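16L protein (PDB 6TQP) probably inhibits apoptosis of the infected cell as a Bcl-2-like protein of the M11L family, likely by binding pro-apoptotic partners. Local coordinates at residues 26-31 and 113-118; 22-27 and 104-109; 45-50 and 142-147; 12-17 and 38-43. One frame throughout, in Å; residues are numbered along the deposited sequence.

Contact 1: residues 26-31 and 113-118; sequences EKALIE and NGYKGK
The ring of Tyr115 carries Gly117 on one face and meets Ile30 at a slant. Gly117 N lies 3.4 Å above the ring plane of Tyr115, over its centre. This is a fold-back within the loop: the chain turns over its own aromatic ring. Ile30 CD1 approaches obliquely and comes within 3.5 Å of Tyr115 CE2. Ile30 CD1 also presses on the backbone, 3.3 Å from Lys116 C, and touches Gly117 N. CG1 of Ile30 stands anti to the carbonyl carbon (chi1 -76°), and the extended second torsion carries CD1 to the loop. Ala28 CB packs on the backbone of Tyr115, 3.8 Å from its O.

Residues 26-31 cover the end of helix 12-27 and the turn after it, and 113-118 the loop after helix 96-113, in an all-helical Bcl-2-like fold. Leu29 leaves the first helix with positive phi, in a Schellman motif. Gly114 leaves the second, also with positive phi. Tyr115 also touches Val110 of helix 96-113 and Met122, Ser123 and Ile126 of helix 120-134, which makes it a buried residue between the two.

One hydrogen bond joins the segments. Lys116 NZ donates to Ala28 O over 3.1 Å, with a C=O...N angle of 153° and the donor tilted 27° from the carbonyl plane. The lysine chain bends at chi2, and its CE also lies near Ala28 O.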
loop_
_atom_site.group_PDB
_atom_site.type_symbol
_atom_site.label_atom_id
_atom_site.label_comp_id
_atom_site.label_asym_id
_atom_site.label_seq_id
_atom_site.Cartn_x
_atom_site.Cartn_y
_atom_site.Cartn_z
ATOM N N GLU A 26 8.176 8.624 2.798
ATOM C CA GLU A 26 9.564 8.449 2.390
ATOM C C GLU A 26 9.678 8.329 0.872
ATOM O O GLU A 26 10.619 8.861 0.267
ATOM C CB GLU A 26 10.155 7.226 3.097
ATOM C CG GLU A 26 11.534 6.799 2.602
ATOM C CD GLU A 26 12.199 5.781 3.523
ATOM O OE1 GLU A 26 12.374 6.083 4.723
ATOM O OE2 GLU A 26 12.549 4.681 3.050
ATOM N N LYS A 27 8.723 7.648 0.236
ATOM C CA LYS A 27 8.723 7.525 -1.218
ATOM C C LYS A 27 8.245 8.795 -1.906
ATOM O O LYS A 27 8.611 9.035 -3.061
ATOM C CB LYS A 27 7.846 6.338 -1.642
ATOM C CG LYS A 27 8.490 4.973 -1.399
ATOM C CD LYS A 27 9.825 4.881 -2.118
ATOM C CE LYS A 27 10.162 3.483 -2.604
ATOM N NZ LYS A 27 10.333 3.484 -4.082
ATOM N N ALA A 28 7.436 9.604 -1.225
ATOM C CA ALA A 28 7.085 10.930 -1.705
ATOM C C ALA A 28 8.232 11.918 -1.564
ATOM O O ALA A 28 8.107 13.052 -2.036
ATOM C CB ALA A 28 5.890 11.486 -0.930
ATOM N N LEU A 29 9.321 11.526 -0.899
ATOM C CA LEU A 29 10.405 12.446 -0.565
ATOM C C LEU A 29 9.873 13.602 0.275
ATOM O O LEU A 29 10.284 14.754 0.123
ATOM C CB LEU A 29 11.106 12.948 -1.828
ATOM C CG LEU A 29 11.646 11.792 -2.677
ATOM C CD1 LEU A 29 11.939 12.237 -4.103
ATOM C CD2 LEU A 29 12.891 11.187 -2.021
ATOM N N ILE A 30 8.943 13.279 1.161
ATOM C CA ILE A 30 8.370 14.221 2.113
ATOM C C ILE A 30 9.140 14.113 3.420
ATOM O O ILE A 30 9.455 13.005 3.875
ATOM C CB ILE A 30 6.871 13.929 2.326
ATOM C CG1 ILE A 30 6.053 14.432 1.135
ATOM C CG2 ILE A 30 6.364 14.547 3.631
ATOM C CD1 ILE A 30 4.625 13.958 1.136
ATOM N N GLU A 31 9.444 15.265 4.028
ATOM C CA GLU A 31 10.003 15.278 5.378
ATOM C C GLU A 31 9.071 14.541 6.329
ATOM O O GLU A 31 7.888 14.877 6.443
ATOM C CB GLU A 31 10.203 16.709 5.878
ATOM C CG GLU A 31 11.284 17.491 5.170
ATOM C CD GLU A 31 11.562 18.834 5.833
ATOM O OE1 GLU A 31 10.854 19.178 6.803
ATOM O OE2 GLU A 31 12.489 19.539 5.385
ATOM N N ASN A 113 1.388 11.684 -9.196
ATOM C CA ASN A 113 0.617 12.911 -9.037
ATOM C C ASN A 113 1.366 14.002 -8.258
ATOM O O ASN A 113 0.763 15.028 -7.930
ATOM C CB ASN A 113 -0.744 12.597 -8.381
ATOM C CG ASN A 113 -0.642 12.267 -6.900
ATOM O OD1 ASN A 113 0.401 12.442 -6.274
ATOM N ND2 ASN A 113 -1.752 11.802 -6.328
ATOM N N GLY A 114 2.653 13.817 -7.966
ATOM C CA GLY A 114 3.445 14.867 -7.345
ATOM C C GLY A 114 3.047 15.227 -5.931
ATOM O O GLY A 114 3.271 16.357 -5.500
ATOM N N TYR A 115 2.470 14.295 -5.187
ATOM C CA TYR A 115 2.054 14.600 -3.828
ATOM C C TYR A 115 3.260 14.985 -2.983
ATOM O O TYR A 115 4.277 14.289 -2.980
ATOM C CB TYR A 115 1.344 13.396 -3.218
ATOM C CG TYR A 115 0.985 13.559 -1.762
ATOM C CD1 TYR A 115 -0.022 14.427 -1.366
ATOM C CD2 TYR A 115 1.626 12.811 -0.781
ATOM C CE1 TYR A 115 -0.364 14.570 -0.027
ATOM C CE2 TYR A 115 1.290 12.944 0.557
ATOM C CZ TYR A 115 0.296 13.821 0.927
ATOM O OH TYR A 115 -0.035 13.947 2.255
ATOM N N LYS A 116 3.142 16.099 -2.258
ATOM C CA LYS A 116 4.220 16.558 -1.393
ATOM C C LYS A 116 3.741 16.925 0.008
ATOM O O LYS A 116 4.491 17.565 0.754
ATOM C CB LYS A 116 4.937 17.757 -2.029
ATOM C CG LYS A 116 5.683 17.419 -3.310
ATOM C CD LYS A 116 6.947 16.610 -3.038
ATOM C CE LYS A 116 7.263 15.680 -4.196
ATOM N NZ LYS A 116 8.680 15.232 -4.190
ATOM N N GLY A 117 2.528 16.530 0.397
ATOM C CA GLY A 117 2.022 16.754 1.736
ATOM C C GLY A 117 0.950 17.819 1.843
ATOM O O GLY A 117 0.241 17.863 2.859
ATOM N N LYS A 118 0.798 18.672 0.830
ATOM C CA LYS A 118 -0.126 19.794 0.929
ATOM C C LYS A 118 -1.513 19.490 0.372
ATOM O O LYS A 118 -2.460 20.220 0.680
ATOM C CB LYS A 118 0.466 21.023 0.220
ATOM C CG LYS A 118 1.536 21.754 1.047
ATOM C CD LYS A 118 1.829 23.167 0.529
ATOM C CE LYS A 118 0.652 24.124 0.719
ATOM N NZ LYS A 118 0.336 24.369 2.155
#

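Contact 2: residues 22-27 and 104-109; sequences FYINEK and SLISMI
Ile24 and Ile106 make the apolar part of this buried contact. Their side chains cross at about a right angle. The end methyl of Ile24, CD1, sits 3.6 Å from Ile106 CG2. CG1 and CG2 of Ile24 stand a little farther from the same methyl, so Ile106 CG2 faces three carbons of one side chain. This CG2 branch, anti to the backbone N of Ile106, is the one that meets Ile24.

The second kind of contact is van der Waals packing round a hydroxyl. Ser107 OG lies 3.4 Å from Ile24 CD1 and 3.7 Å from Tyr23 CE2. Ser107 OG is also 3.9 Å from Lys27 CG. No hydrogen bond crosses between the segments. The hydroxyl is instead bonded to Ile103 O, one turn back in its own helix. Its first torsion, -65°, sets OG beside the backbone N and anti to the carbonyl carbon. A buried polar atom is thus satisfied within its helix while carbon groups pack on it.

Within helix 12-27 itself, Lys27 CG lies over one face of the Tyr23 ring, offset toward the rim. Beyond CG the lysine leads away from the contact, and its NZ makes a long, weak ion pair with Glu111.

The short helical segments cross at -34°, with their axes 9.3 Å apart, and run roughly in the same direction. Around them, Ile24 touches Ile126 and Ile106 touches Ile129, both of helix 120-134, and Tyr23 reaches Cys51 of helix 38-68. The centre of the contact lies about 6 Å from the centre of the chain, inside the helical bundle of the Bcl-2 fold.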
loop_
_atom_site.group_PDB
_atom_site.type_symbol
_atom_site.label_atom_id
_atom_site.label_comp_id
_atom_site.label_asym_id
_atom_site.label_seq_id
_atom_site.Cartn_x
_atom_site.Cartn_y
_atom_site.Cartn_z
ATOM N N PHE A 22 4.656 6.394 7.153
ATOM C CA PHE A 22 6.069 6.740 7.091
ATOM C C PHE A 22 6.671 6.328 5.755
ATOM O O PHE A 22 7.388 7.106 5.110
ATOM C CB PHE A 22 6.803 6.067 8.245
ATOM C CG PHE A 22 8.256 6.435 8.337
ATOM C CD1 PHE A 22 9.200 5.768 7.574
ATOM C CD2 PHE A 22 8.677 7.437 9.196
ATOM C CE1 PHE A 22 10.544 6.098 7.659
ATOM C CE2 PHE A 22 10.019 7.777 9.286
ATOM C CZ PHE A 22 10.953 7.111 8.515
ATOM N N TYR A 23 6.374 5.104 5.313
ATOM C CA TYR A 23 6.946 4.590 4.071
ATOM C C TYR A 23 6.497 5.419 2.874
ATOM O O TYR A 23 7.317 5.852 2.051
ATOM C CB TYR A 23 6.545 3.123 3.886
ATOM C CG TYR A 23 7.104 2.521 2.617
ATOM C CD1 TYR A 23 8.479 2.461 2.399
ATOM C CD2 TYR A 23 6.267 2.039 1.628
ATOM C CE1 TYR A 23 8.995 1.919 1.235
ATOM C CE2 TYR A 23 6.774 1.494 0.464
ATOM C CZ TYR A 23 8.133 1.426 0.274
ATOM O OH TYR A 23 8.614 0.885 -0.897
ATOM N N ILE A 24 5.188 5.640 2.754
ATOM C CA ILE A 24 4.664 6.435 1.648
ATOM C C ILE A 24 5.291 7.826 1.641
ATOM O O ILE A 24 5.688 8.334 0.585
ATOM C CB ILE A 24 3.125 6.493 1.727
ATOM C CG1 ILE A 24 2.528 5.089 1.548
ATOM C CG2 ILE A 24 2.557 7.453 0.677
ATOM C CD1 ILE A 24 2.860 4.397 0.233
ATOM N N ASN A 25 5.398 8.466 2.812
ATOM C CA ASN A 25 6.030 9.782 2.858
ATOM C C ASN A 25 7.487 9.702 2.425
ATOM O O ASN A 25 7.995 10.608 1.754
ATOM C CB ASN A 25 5.927 10.386 4.261
ATOM C CG ASN A 25 4.513 10.810 4.616
ATOM O OD1 ASN A 25 3.668 11.014 3.739
ATOM N ND2 ASN A 25 4.248 10.948 5.908
ATOM N N GLU A 26 8.176 8.624 2.798
ATOM C CA GLU A 26 9.564 8.449 2.390
ATOM C C GLU A 26 9.678 8.329 0.872
ATOM O O GLU A 26 10.619 8.861 0.267
ATOM C CB GLU A 26 10.155 7.226 3.097
ATOM C CG GLU A 26 11.534 6.799 2.602
ATOM C CD GLU A 26 12.199 5.781 3.523
ATOM O OE1 GLU A 26 12.374 6.083 4.723
ATOM O OE2 GLU A 26 12.549 4.681 3.050
ATOM N N LYS A 27 8.723 7.648 0.236
ATOM C CA LYS A 27 8.723 7.525 -1.218
ATOM C C LYS A 27 8.245 8.795 -1.906
ATOM O O LYS A 27 8.611 9.035 -3.061
ATOM C CB LYS A 27 7.846 6.338 -1.642
ATOM C CG LYS A 27 8.490 4.973 -1.399
ATOM C CD LYS A 27 9.825 4.881 -2.118
ATOM C CE LYS A 27 10.162 3.483 -2.604
ATOM N NZ LYS A 27 10.333 3.484 -4.082
ATOM N N SER A 104 2.595 -0.651 -2.614
ATOM C CA SER A 104 3.371 -0.270 -3.789
ATOM C C SER A 104 2.551 0.606 -4.727
ATOM O O SER A 104 3.079 1.543 -5.337
ATOM C CB SER A 104 3.867 -1.510 -4.530
ATOM O OG SER A 104 4.705 -2.295 -3.708
ATOM N N LEU A 105 1.264 0.296 -4.884
ATOM C CA LEU A 105 0.405 1.101 -5.744
ATOM C C LEU A 105 0.332 2.542 -5.247
ATOM O O LEU A 105 0.464 3.494 -6.028
ATOM C CB LEU A 105 -0.994 0.473 -5.801
ATOM C CG LEU A 105 -2.032 1.291 -6.566
ATOM C CD1 LEU A 105 -1.680 1.401 -8.041
ATOM C CD2 LEU A 105 -3.392 0.672 -6.357
ATOM N N ILE A 106 0.124 2.725 -3.941
ATOM C CA ILE A 106 0.073 4.076 -3.369
ATOM C C ILE A 106 1.384 4.799 -3.616
ATOM O O ILE A 106 1.397 5.990 -3.955
ATOM C CB ILE A 106 -0.245 4.013 -1.861
ATOM C CG1 ILE A 106 -1.589 3.335 -1.608
ATOM C CG2 ILE A 106 -0.289 5.415 -1.225
ATOM C CD1 ILE A 106 -1.709 2.834 -0.222
ATOM N N SER A 107 2.510 4.096 -3.462
ATOM C CA SER A 107 3.804 4.732 -3.731
ATOM C C SER A 107 3.849 5.293 -5.142
ATOM O O SER A 107 4.285 6.432 -5.362
ATOM C CB SER A 107 4.942 3.733 -3.530
ATOM O OG SER A 107 5.017 3.346 -2.176
ATOM N N MET A 108 3.403 4.502 -6.120
ATOM C CA MET A 108 3.389 4.993 -7.491
ATOM C C MET A 108 2.425 6.161 -7.655
ATOM O O MET A 108 2.750 7.139 -8.335
ATOM C CB MET A 108 3.013 3.882 -8.458
ATOM C CG MET A 108 2.969 4.375 -9.898
ATOM S SD MET A 108 2.561 3.050 -11.032
ATOM C CE MET A 108 4.145 2.214 -10.968
ATOM N N ILE A 109 1.226 6.069 -7.073
ATOM C CA ILE A 109 0.267 7.171 -7.187
ATOM C C ILE A 109 0.916 8.463 -6.728
ATOM O O ILE A 109 0.844 9.498 -7.401
ATOM C CB ILE A 109 -1.008 6.867 -6.380
ATOM C CG1 ILE A 109 -1.724 5.657 -6.975
ATOM C CG2 ILE A 109 -1.962 8.081 -6.389
ATOM C CD1 ILE A 109 -2.912 5.174 -6.166
#

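Contact 3: residues 45-50 and 142-147; sequences NLIKED and NFINIK
Leu46, Ile47 and Asp50 meet Ile144, Asn145 and Lys147 where helix 38-68 crosses the C-terminal helix 137-148 of this Bcl-2-like bundle. The axes of the two segments cross at 78° and come within 9.9 Å.

The apolar contact centres on Ile144. Ile144 CD1 lies 3.8 Å from Ile47 CG1 and 4.2 Å from Leu46 CB. CG1 of Ile144 stands between the backbone N and the carbonyl carbon (chi1 61°), and CD1 continues from it toward helix 38-68. Leu46 CD1 instead runs out beside Asn145 OD1, at 3.5 Å, with the two side chains at about a right angle.

Phe143 stacks on an aromatic side chain of the bound peptide, and Ile146 packs on one as well. These two residues thus meet the peptide, while Ile144 points to helix 38-68. Phe143, Ile144 and Asp50 also touch Leu100 of helix 96-113.

The charged contact is a salt bridge. Asp50 and Lys147 reach tip to tip, and Asp50 OD1 lies 2.6 Å from Lys147 NZ. The lysine is poorly ordered, so this short length is doubtful. The other oxygen, Asp50 OD2, rests 3.7 Å from Ile144 CG2.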
loop_
_atom_site.group_PDB
_atom_site.type_symbol
_atom_site.label_atom_id
_atom_site.label_comp_id
_atom_site.label_asym_id
_atom_site.label_seq_id
_atom_site.Cartn_x
_atom_site.Cartn_y
_atom_site.Cartn_z
ATOM N N ASN A 45 11.641 -2.082 7.518
ATOM C CA ASN A 45 12.692 -2.710 6.722
ATOM C C ASN A 45 12.153 -3.900 5.931
ATOM O O ASN A 45 12.543 -4.116 4.781
ATOM C CB ASN A 45 13.856 -3.138 7.622
ATOM C CG ASN A 45 14.598 -1.943 8.208
ATOM O OD1 ASN A 45 14.535 -0.845 7.658
ATOM N ND2 ASN A 45 15.305 -2.152 9.321
ATOM N N LEU A 46 11.235 -4.667 6.516
ATOM C CA LEU A 46 10.686 -5.821 5.811
ATOM C C LEU A 46 9.768 -5.382 4.675
ATOM O O LEU A 46 9.857 -5.887 3.548
ATOM C CB LEU A 46 9.935 -6.715 6.789
ATOM C CG LEU A 46 10.811 -7.360 7.871
ATOM C CD1 LEU A 46 9.939 -8.074 8.892
ATOM C CD2 LEU A 46 11.828 -8.328 7.267
ATOM N N ILE A 47 8.880 -4.437 4.959
ATOM C CA ILE A 47 7.907 -3.993 3.966
ATOM C C ILE A 47 8.601 -3.271 2.823
ATOM O O ILE A 47 8.219 -3.404 1.653
ATOM C CB ILE A 47 6.867 -3.092 4.645
ATOM C CG1 ILE A 47 5.898 -3.948 5.465
ATOM C CG2 ILE A 47 6.136 -2.219 3.622
ATOM C CD1 ILE A 47 5.067 -3.156 6.426
ATOM N N LYS A 48 9.610 -2.466 3.147
ATOM C CA LYS A 48 10.317 -1.715 2.120
ATOM C C LYS A 48 10.912 -2.642 1.070
ATOM O O LYS A 48 10.845 -2.358 -0.132
ATOM C CB LYS A 48 11.412 -0.867 2.773
ATOM C CG LYS A 48 12.179 0.039 1.826
ATOM C CD LYS A 48 13.187 0.898 2.598
ATOM C CE LYS A 48 13.915 1.873 1.675
ATOM N NZ LYS A 48 15.027 2.590 2.358
ATOM N N GLU A 49 11.515 -3.750 1.502
ATOM C CA GLU A 49 12.112 -4.681 0.549
ATOM C C GLU A 49 11.048 -5.313 -0.338
ATOM O O GLU A 49 11.217 -5.406 -1.560
ATOM C CB GLU A 49 12.892 -5.767 1.284
ATOM C CG GLU A 49 14.137 -5.279 1.981
ATOM C CD GLU A 49 14.855 -6.397 2.702
ATOM O OE1 GLU A 49 14.235 -7.467 2.895
ATOM O OE2 GLU A 49 16.034 -6.208 3.069
ATOM N N ASP A 50 9.963 -5.798 0.265
ATOM C CA ASP A 50 8.899 -6.415 -0.519
ATOM C C ASP A 50 8.299 -5.426 -1.512
ATOM O O ASP A 50 8.100 -5.751 -2.687
ATOM C CB ASP A 50 7.810 -6.968 0.400
ATOM C CG ASP A 50 8.291 -8.130 1.247
ATOM O OD1 ASP A 50 9.315 -8.752 0.892
ATOM O OD2 ASP A 50 7.633 -8.428 2.266
ATOM N N ASN A 142 2.739 -11.716 10.211
ATOM C CA ASN A 142 3.192 -13.096 10.044
ATOM C C ASN A 142 3.672 -13.367 8.629
ATOM O O ASN A 142 4.608 -14.147 8.426
ATOM C CB ASN A 142 2.070 -14.071 10.405
ATOM C CG ASN A 142 1.794 -14.110 11.888
ATOM O OD1 ASN A 142 2.608 -13.651 12.692
ATOM N ND2 ASN A 142 0.650 -14.667 12.262
ATOM N N PHE A 143 3.051 -12.740 7.635
ATOM C CA PHE A 143 3.447 -13.000 6.257
ATOM C C PHE A 143 4.823 -12.417 5.963
ATOM O O PHE A 143 5.634 -13.053 5.289
ATOM C CB PHE A 143 2.405 -12.432 5.297
ATOM C CG PHE A 143 2.734 -12.639 3.855
ATOM C CD1 PHE A 143 2.562 -13.876 3.264
ATOM C CD2 PHE A 143 3.215 -11.601 3.090
ATOM C CE1 PHE A 143 2.859 -14.065 1.935
ATOM C CE2 PHE A 143 3.516 -11.785 1.762
ATOM C CZ PHE A 143 3.342 -13.013 1.183
ATOM N N ILE A 144 5.104 -11.211 6.456
ATOM C CA ILE A 144 6.376 -10.587 6.107
ATOM C C ILE A 144 7.502 -11.078 7.010
ATOM O O ILE A 144 8.662 -11.115 6.587
ATOM C CB ILE A 144 6.255 -9.055 6.133
ATOM C CG1 ILE A 144 5.868 -8.563 7.521
ATOM C CG2 ILE A 144 5.249 -8.596 5.087
ATOM C CD1 ILE A 144 5.783 -7.053 7.617
ATOM N N ASN A 145 7.200 -11.445 8.257
ATOM C CA ASN A 145 8.191 -12.128 9.083
ATOM C C ASN A 145 8.617 -13.432 8.426
ATOM O O ASN A 145 9.801 -13.656 8.159
ATOM C CB ASN A 145 7.633 -12.409 10.482
ATOM C CG ASN A 145 7.632 -11.180 11.380
ATOM O OD1 ASN A 145 8.316 -10.196 11.114
ATOM N ND2 ASN A 145 6.865 -11.249 12.463
ATOM N N ILE A 146 7.648 -14.309 8.151
ATOM C CA ILE A 146 7.953 -15.630 7.614
ATOM C C ILE A 146 8.390 -15.565 6.154
ATOM O O ILE A 146 8.990 -16.524 5.652
ATOM C CB ILE A 146 6.732 -16.555 7.787
ATOM C CG1 ILE A 146 6.408 -16.736 9.272
ATOM C CG2 ILE A 146 6.983 -17.921 7.156
ATOM C CD1 ILE A 146 4.963 -17.119 9.550
ATOM N N LYS A 147 8.103 -14.462 5.455
ATOM C CA LYS A 147 8.579 -14.309 4.083
ATOM C C LYS A 147 10.054 -14.671 3.977
ATOM O O LYS A 147 10.486 -15.290 2.998
ATOM C CB LYS A 147 8.312 -12.880 3.601
ATOM C CG LYS A 147 9.269 -12.333 2.546
ATOM C CD LYS A 147 9.281 -13.140 1.246
ATOM C CE LYS A 147 10.259 -12.534 0.253
ATOM N NZ LYS A 147 9.982 -11.090 0.008
#

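Contact 4: residues 12-17 and 38-43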
loop_
_atom_site.group_PDB
_atom_site.type_symbol
_atom_site.label_atom_id
_atom_site.label_comp_id
_atom_site.label_asym_id
_atom_site.label_seq_id
_atom_site.Cartn_x
_atom_site.Cartn_y
_atom_site.Cartn_z
ATOM N N PHE A 12 -0.687 -3.727 17.385
ATOM C CA PHE A 12 -0.094 -4.119 16.102
ATOM C C PHE A 12 -0.690 -3.351 14.927
ATOM O O PHE A 12 0.036 -2.962 13.999
ATOM C CB PHE A 12 -0.267 -5.623 15.896
ATOM C CG PHE A 12 0.538 -6.450 16.855
ATOM C CD1 PHE A 12 -0.082 -7.216 17.831
ATOM C CD2 PHE A 12 1.923 -6.435 16.798
ATOM C CE1 PHE A 12 0.667 -7.966 18.722
ATOM C CE2 PHE A 12 2.675 -7.184 17.685
ATOM C CZ PHE A 12 2.047 -7.948 18.648
ATOM N N ASN A 13 -2.010 -3.149 14.924
ATOM C CA ASN A 13 -2.626 -2.371 13.853
ATOM C C ASN A 13 -2.023 -0.975 13.787
ATOM O O ASN A 13 -1.703 -0.482 12.700
ATOM C CB ASN A 13 -4.142 -2.286 14.058
ATOM C CG ASN A 13 -4.826 -3.630 13.932
ATOM O OD1 ASN A 13 -4.176 -4.663 13.779
ATOM N ND2 ASN A 13 -6.153 -3.620 13.984
ATOM N N ASN A 14 -1.850 -0.332 14.945
ATOM C CA ASN A 14 -1.238 0.990 14.989
ATOM C C ASN A 14 0.187 0.961 14.444
ATOM O O ASN A 14 0.607 1.886 13.739
ATOM C CB ASN A 14 -1.261 1.508 16.420
ATOM C CG ASN A 14 -0.705 2.909 16.536
ATOM O OD1 ASN A 14 -1.261 3.860 15.984
ATOM N ND2 ASN A 14 0.385 3.046 17.273
ATOM N N SER A 15 0.951 -0.086 14.767
ATOM C CA SER A 15 2.315 -0.198 14.248
ATOM C C SER A 15 2.316 -0.188 12.727
ATOM O O SER A 15 3.071 0.561 12.093
ATOM C CB SER A 15 2.984 -1.479 14.764
ATOM O OG SER A 15 3.085 -1.492 16.177
ATOM N N ILE A 16 1.472 -1.025 12.122
ATOM C CA ILE A 16 1.403 -1.102 10.667
ATOM C C ILE A 16 0.943 0.225 10.075
ATOM O O ILE A 16 1.490 0.692 9.069
ATOM C CB ILE A 16 0.491 -2.276 10.243
ATOM C CG1 ILE A 16 1.182 -3.614 10.504
ATOM C CG2 ILE A 16 0.122 -2.196 8.775
ATOM C CD1 ILE A 16 2.484 -3.813 9.757
ATOM N N LYS A 17 -0.080 0.846 10.666
ATOM C CA LYS A 17 -0.544 2.131 10.150
ATOM C C LYS A 17 0.591 3.150 10.140
ATOM O O LYS A 17 0.793 3.866 9.154
ATOM C CB LYS A 17 -1.711 2.655 10.983
ATOM C CG LYS A 17 -2.356 3.929 10.410
ATOM C CD LYS A 17 -3.158 4.706 11.441
ATOM C CE LYS A 17 -2.259 5.440 12.421
ATOM N NZ LYS A 17 -2.813 6.769 12.773
ATOM N N CYS A 38 11.223 1.251 17.628
ATOM C CA CYS A 38 12.114 0.141 17.292
ATOM C C CYS A 38 11.361 -0.956 16.555
ATOM O O CYS A 38 11.832 -1.491 15.543
ATOM C CB CYS A 38 12.736 -0.418 18.567
ATOM S SG CYS A 38 13.730 -1.868 18.307
ATOM N N TYR A 39 10.183 -1.309 17.059
ATOM C CA TYR A 39 9.420 -2.395 16.454
ATOM C C TYR A 39 8.907 -1.990 15.079
ATOM O O TYR A 39 8.997 -2.758 14.113
ATOM C CB TYR A 39 8.269 -2.789 17.373
ATOM C CG TYR A 39 7.439 -3.919 16.814
ATOM C CD1 TYR A 39 7.962 -5.203 16.717
ATOM C CD2 TYR A 39 6.145 -3.700 16.377
ATOM C CE1 TYR A 39 7.211 -6.235 16.209
ATOM C CE2 TYR A 39 5.385 -4.730 15.875
ATOM C CZ TYR A 39 5.928 -5.992 15.787
ATOM O OH TYR A 39 5.179 -7.018 15.276
ATOM N N GLU A 40 8.376 -0.772 14.969
ATOM C CA GLU A 40 7.896 -0.295 13.677
ATOM C C GLU A 40 9.029 -0.237 12.662
ATOM O O GLU A 40 8.841 -0.579 11.490
ATOM C CB GLU A 40 7.236 1.079 13.843
ATOM C CG GLU A 40 5.968 1.052 14.668
ATOM C CD GLU A 40 5.590 2.410 15.219
ATOM O OE1 GLU A 40 6.371 3.384 15.051
ATOM O OE2 GLU A 40 4.514 2.490 15.849
ATOM N N ASN A 41 10.226 0.176 13.097
ATOM C CA ASN A 41 11.344 0.254 12.168
ATOM C C ASN A 41 11.697 -1.125 11.622
ATOM O O ASN A 41 12.068 -1.262 10.450
ATOM C CB ASN A 41 12.549 0.896 12.858
ATOM C CG ASN A 41 13.699 1.099 11.919
ATOM O OD1 ASN A 41 13.620 1.898 10.997
ATOM N ND2 ASN A 41 14.780 0.379 12.150
ATOM N N LYS A 42 11.575 -2.161 12.453
ATOM C CA LYS A 42 11.809 -3.517 11.966
ATOM C C LYS A 42 10.812 -3.875 10.874
ATOM O O LYS A 42 11.185 -4.431 9.834
ATOM C CB LYS A 42 11.717 -4.512 13.122
ATOM C CG LYS A 42 12.907 -4.469 14.067
ATOM C CD LYS A 42 12.657 -5.342 15.291
ATOM C CE LYS A 42 13.857 -5.365 16.227
ATOM N NZ LYS A 42 15.015 -6.083 15.612
ATOM N N LEU A 43 9.543 -3.533 11.084
ATOM C CA LEU A 43 8.523 -3.831 10.088
ATOM C C LEU A 43 8.745 -3.024 8.822
ATOM O O LEU A 43 8.508 -3.516 7.713
ATOM C CB LEU A 43 7.144 -3.538 10.654
ATOM C CG LEU A 43 6.719 -4.368 11.868
ATOM C CD1 LEU A 43 5.368 -3.898 12.352
ATOM C CD2 LEU A 43 6.667 -5.866 11.574
HETATM O O HOH W 1 3.797 0.565 17.335
#
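Phe12 and Tyr39 cross at about a right angle. The phenol end of Tyr39 comes to the edge of the Phe12 ring, with Tyr39 CZ in the plane of that ring. Tyr39 OH lies 3.5 Å from Phe12 CE2. Seen from the tyrosine, the phenylalanine approaches obliquely. CB of Tyr39 points toward helix 12-27, and CG is anti to the backbone N (chi1 -180°); from there the ring reaches Phe12 and Ser15.

Ser15 meets the same tyrosine edge-on. Its OG is in the ring plane, 3.8 Å from Tyr39 CD2. One face of the Tyr39 ring has Leu43 CG over it, toward the rim. Leu43 CD1 reaches on to Ile16 CD1 at 3.9 Å, and these two side chains also cross at about a right angle.

Glu40 CG packs 3.9 Å from Ser15 CB. A water lies between Ser15 OG and Glu40 OE2, donating to the carboxylate. Both distances are very short, so its exact place is doubtful. Ser15 OG also hydrogen-bonds to Ser9 OG and Asn11 O. Glu40 hydrogen-bonds to Ser37 N through OE1 and to Asn18 ND2 through OE2.

The segments cross at -59°, where helix 12-27 packs on the start of helix 38-68 in the Bcl-2-like bundle. Helix 137-148 adjoins them through Ile141, which touches Phe12 and Tyr39, and helix 120-134 reaches Ile16 through Ser134.

Helix 12-27 serves contacts 4, 2 and 1 in turn, from its start to its C-terminal end. Contacts 1 and 2 share Glu26 and Lys27, and their centres are 8 Å apart. Ile30 N probably hydrogen-bonds to Asn25 O, 2.9 Å away, at the helix end. Glu26 OE2 and Lys48 NZ, 3.3 Å apart, make a weak ion pair that joins both to contact 3. Contacts 3 and 4 both use helix 38-68. They meet where Ile144 CD1 packs on Leu43 CD2 at 4.2 Å. Contact 3 is placed at the bound peptide, and the centre of contact 4 lies about 12 Å from its centre. The centre of contact 1 is about 23 Å from that of contact 3.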